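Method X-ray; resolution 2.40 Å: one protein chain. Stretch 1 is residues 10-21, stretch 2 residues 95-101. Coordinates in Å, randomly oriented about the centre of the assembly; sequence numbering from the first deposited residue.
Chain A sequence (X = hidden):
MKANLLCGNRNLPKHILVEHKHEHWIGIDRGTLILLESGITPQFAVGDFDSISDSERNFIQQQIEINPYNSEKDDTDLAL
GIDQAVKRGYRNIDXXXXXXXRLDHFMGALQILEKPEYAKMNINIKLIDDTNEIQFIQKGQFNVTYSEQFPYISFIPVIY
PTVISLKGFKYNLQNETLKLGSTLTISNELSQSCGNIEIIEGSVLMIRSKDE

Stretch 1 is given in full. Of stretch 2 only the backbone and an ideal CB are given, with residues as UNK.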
# COMPACT_ATOMS: atom_id res chain seq x y z
N ARG A 10 21.06 -17.35 7.79
CA ARG A 10 22.47 -17.44 7.39
C ARG A 10 22.82 -16.60 6.16
O ARG A 10 22.12 -16.63 5.15
CB ARG A 10 22.86 -18.89 7.08
CG ARG A 10 23.02 -19.79 8.29
CD ARG A 10 23.27 -21.22 7.84
NE ARG A 10 23.28 -22.14 8.96
CZ ARG A 10 24.26 -22.23 9.85
NH1 ARG A 10 25.33 -21.45 9.73
NH2 ARG A 10 24.16 -23.06 10.87
N ASN A 11 23.91 -15.84 6.27
CA ASN A 11 24.43 -15.00 5.20
C ASN A 11 23.44 -13.98 4.63
O ASN A 11 23.58 -13.54 3.49
CB ASN A 11 24.97 -15.88 4.07
CG ASN A 11 25.97 -16.91 4.56
OD1 ASN A 11 26.84 -16.60 5.37
ND2 ASN A 11 25.85 -18.13 4.06
N LEU A 12 22.45 -13.60 5.42
CA LEU A 12 21.46 -12.64 4.95
C LEU A 12 22.08 -11.27 4.76
O LEU A 12 22.93 -10.86 5.56
CB LEU A 12 20.31 -12.51 5.95
CG LEU A 12 19.50 -13.78 6.17
CD1 LEU A 12 18.25 -13.41 6.97
CD2 LEU A 12 19.11 -14.39 4.83
N PRO A 13 21.69 -10.56 3.69
CA PRO A 13 22.26 -9.22 3.50
C PRO A 13 21.85 -8.43 4.74
O PRO A 13 20.71 -8.52 5.20
CB PRO A 13 21.57 -8.74 2.23
CG PRO A 13 21.38 -10.03 1.44
CD PRO A 13 20.90 -10.98 2.52
N LYS A 14 22.79 -7.67 5.31
CA LYS A 14 22.47 -6.91 6.52
C LYS A 14 21.30 -5.93 6.31
O LYS A 14 21.20 -5.28 5.26
CB LYS A 14 23.71 -6.16 7.01
CG LYS A 14 24.30 -5.16 6.02
CD LYS A 14 25.50 -4.46 6.64
CE LYS A 14 26.08 -3.42 5.70
NZ LYS A 14 27.28 -2.77 6.30
N HIS A 15 20.42 -5.86 7.30
CA HIS A 15 19.27 -4.96 7.25
C HIS A 15 18.21 -5.31 6.20
O HIS A 15 17.30 -4.52 5.98
CB HIS A 15 19.75 -3.53 7.01
CG HIS A 15 20.87 -3.11 7.91
ND1 HIS A 15 21.88 -2.26 7.51
CD2 HIS A 15 21.15 -3.45 9.19
CE1 HIS A 15 22.73 -2.10 8.50
NE2 HIS A 15 22.32 -2.81 9.53
N ILE A 16 18.32 -6.48 5.57
CA ILE A 16 17.36 -6.86 4.54
C ILE A 16 15.91 -6.84 5.05
O ILE A 16 14.99 -6.61 4.28
CB ILE A 16 17.68 -8.27 3.93
CG1 ILE A 16 16.86 -8.50 2.66
CG2 ILE A 16 17.34 -9.38 4.93
CD1 ILE A 16 17.30 -7.66 1.50
N LEU A 17 15.69 -7.06 6.34
CA LEU A 17 14.32 -7.06 6.85
C LEU A 17 13.75 -5.66 7.13
O LEU A 17 12.55 -5.45 6.98
CB LEU A 17 14.19 -7.93 8.10
CG LEU A 17 14.41 -9.43 7.87
CD1 LEU A 17 13.91 -10.21 9.08
CD2 LEU A 17 13.68 -9.87 6.60
N VAL A 18 14.61 -4.73 7.52
CA VAL A 18 14.17 -3.35 7.77
C VAL A 18 14.00 -2.60 6.45
O VAL A 18 13.00 -1.92 6.22
CB VAL A 18 15.21 -2.56 8.64
CG1 VAL A 18 14.74 -1.10 8.84
CG2 VAL A 18 15.39 -3.24 9.98
N GLU A 19 14.98 -2.76 5.56
CA GLU A 19 14.97 -2.05 4.28
C GLU A 19 13.85 -2.43 3.31
O GLU A 19 13.49 -1.64 2.43
CB GLU A 19 16.32 -2.23 3.58
CG GLU A 19 17.51 -1.92 4.46
CD GLU A 19 18.83 -2.05 3.72
OE1 GLU A 19 18.91 -2.90 2.80
OE2 GLU A 19 19.77 -1.32 4.06
N HIS A 20 13.31 -3.64 3.45
CA HIS A 20 12.22 -4.10 2.59
C HIS A 20 11.03 -4.57 3.43
O HIS A 20 10.27 -5.43 3.01
CB HIS A 20 12.69 -5.26 1.71
CG HIS A 20 13.82 -4.91 0.80
ND1 HIS A 20 14.48 -5.86 0.04
CD2 HIS A 20 14.43 -3.73 0.54
CE1 HIS A 20 15.44 -5.28 -0.65
NE2 HIS A 20 15.44 -3.99 -0.36
N LYS A 21 10.88 -3.98 4.61
CA LYS A 21 9.80 -4.34 5.53
C LYS A 21 8.38 -4.27 4.95
O LYS A 21 7.49 -4.96 5.44
CB LYS A 21 9.87 -3.44 6.78
CG LYS A 21 8.71 -3.64 7.73
CD LYS A 21 8.79 -2.73 8.94
CE LYS A 21 7.48 -2.80 9.74
NZ LYS A 21 7.09 -4.21 10.06
N UNK A 95 14.93 -15.26 -3.27
CA UNK A 95 15.06 -16.20 -2.17
C UNK A 95 16.29 -15.85 -1.34
O UNK A 95 17.42 -15.82 -1.85
CB UNK A 95 15.15 -17.64 -2.69
N UNK A 96 16.07 -15.59 -0.06
CA UNK A 96 17.15 -15.24 0.85
C UNK A 96 17.22 -16.36 1.85
O UNK A 96 16.23 -17.07 2.06
CB UNK A 96 16.93 -13.88 1.53
N UNK A 97 18.39 -16.53 2.48
CA UNK A 97 18.55 -17.55 3.49
C UNK A 97 18.81 -18.97 3.02
O UNK A 97 18.85 -19.88 3.85
CB UNK A 97 17.29 -17.56 4.36
N UNK A 98 18.99 -19.17 1.72
CA UNK A 98 19.22 -20.51 1.19
C UNK A 98 20.68 -20.95 1.01
O UNK A 98 20.91 -22.01 0.42
CB UNK A 98 18.52 -20.61 -0.17
N UNK A 99 21.65 -20.17 1.51
CA UNK A 99 23.07 -20.54 1.39
C UNK A 99 23.69 -20.82 2.76
O UNK A 99 23.12 -20.47 3.79
CB UNK A 99 23.85 -19.43 0.68
N UNK A 100 24.87 -21.45 2.76
CA UNK A 100 25.55 -21.79 4.00
C UNK A 100 24.99 -23.05 4.64
O UNK A 100 24.09 -23.68 4.09
CB UNK A 100 25.45 -20.62 4.99
N UNK A 101 25.54 -23.43 5.80
CA UNK A 101 25.06 -24.62 6.51
C UNK A 101 25.09 -25.93 5.73
O UNK A 101 26.11 -26.27 5.14
CB UNK A 101 23.62 -24.37 6.97

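Position 95 lies in a strand, with phi/psi of -101/122, and nothing of stretch 1 comes within 5.5 Å of its ideal CB. The first stretch therefore sets no demand here, and the extended backbone merely leans toward beta-branched residues among many that would fit. The deposited residue is Val 95, with chi1 in the t well, which makes no contact with stretch 1.

Position 96 is still extended (-114/156), but its CA-to-CB bond points toward stretch 1. The ideal CB is 4.0 Å from Leu 12 CD2 and 5.0 Å from Pro 13 CD, and beyond these lie Ile 16 and, farther along, the imidazole of His 20. Such a lining is largely apolar and long, so a large side chain suits it: Leu or Met could cover part of it, and Phe or Tyr could offer a flat surface along its length. The residue is Tyr 96, with chi1 at -67° (m). Leu 12 CD2 packs 4.0 Å from Tyr 96 CB, while Pro 13 CD approaches the ring edge, 3.7 Å from Tyr 96 CD1. Ile 16 instead covers a face: its CG1 sits 4.1 Å from the centroid of the Tyr 96 ring, 23° off the normal, a CH-pi contact. The hydroxyl reaches the far end of the lining, with Tyr 96 OH 3.5 Å from Ile 16 CD1 and 4.2 Å from His 20 CE1, near the plane of the imidazole.

At position 97 the backbone angles decide. With phi/psi of 81/6, a CB would be jammed against the carbonyl O of the preceding residue, which by itself calls for glycine; the ideal CB would also be 3.7 Å from Leu 12 CD2. Gly 97 is found, and Leu 12 CD2 lies 3.3 Å from Gly 97 N.

Position 98 points away from stretch 1 into space where that stretch offers nothing, so small or polar residues would serve equally well. It is Ala 98.

Position 99 points sideways, its ideal CB 4.1 Å from Asn 11 ND2. That amide is a donor, so a short side chain bearing an acceptor is apt: Ser, Thr, Asn or Asp. Thr 99, with chi1 at 77° (p), accepts a hydrogen bond from Asn 11 ND2 to Thr 99 OG1 of 3.0 Å, at an N-H...acceptor angle of 157°. A water also bridges the two backbones, donating to Arg 10 O at 2.6 Å and accepting from Thr 99 N at 3.2 Å.

Position 100 has phi 81°, which favours glycine, and its ideal CB would clash with Asn 11 ND2 at 2.7 Å. Gly 100 resolves both difficulties, leaving Asn 11 ND2 3.7 Å from Gly 100 CA.

Position 101 again has positive phi (57°), and its ideal CB is tight against Arg 10 NE at 3.0 Å. Gly 101 fits: its CA lies over one face of the Arg 10 guanidinium, and Arg 10 CD is 3.8 Å from Gly 101 N.

Stretch 2, residues 95-101: VYGATGG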
# COMPACT_ATOMS: atom_id res chain seq x y z
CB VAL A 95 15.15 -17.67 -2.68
CG1 VAL A 95 15.28 -18.63 -1.50
CG2 VAL A 95 13.91 -18.01 -3.51
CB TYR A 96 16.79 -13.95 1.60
CG TYR A 96 16.74 -12.71 0.74
CD1 TYR A 96 17.87 -11.91 0.57
CD2 TYR A 96 15.56 -12.33 0.11
CE1 TYR A 96 17.82 -10.76 -0.20
CE2 TYR A 96 15.50 -11.18 -0.67
CZ TYR A 96 16.64 -10.40 -0.82
OH TYR A 96 16.59 -9.24 -1.55
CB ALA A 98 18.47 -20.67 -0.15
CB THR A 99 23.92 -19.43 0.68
OG1 THR A 99 24.19 -18.35 1.60
CG2 THR A 99 23.19 -18.86 -0.53
O HOH W 1 21.61 -17.25 2.72
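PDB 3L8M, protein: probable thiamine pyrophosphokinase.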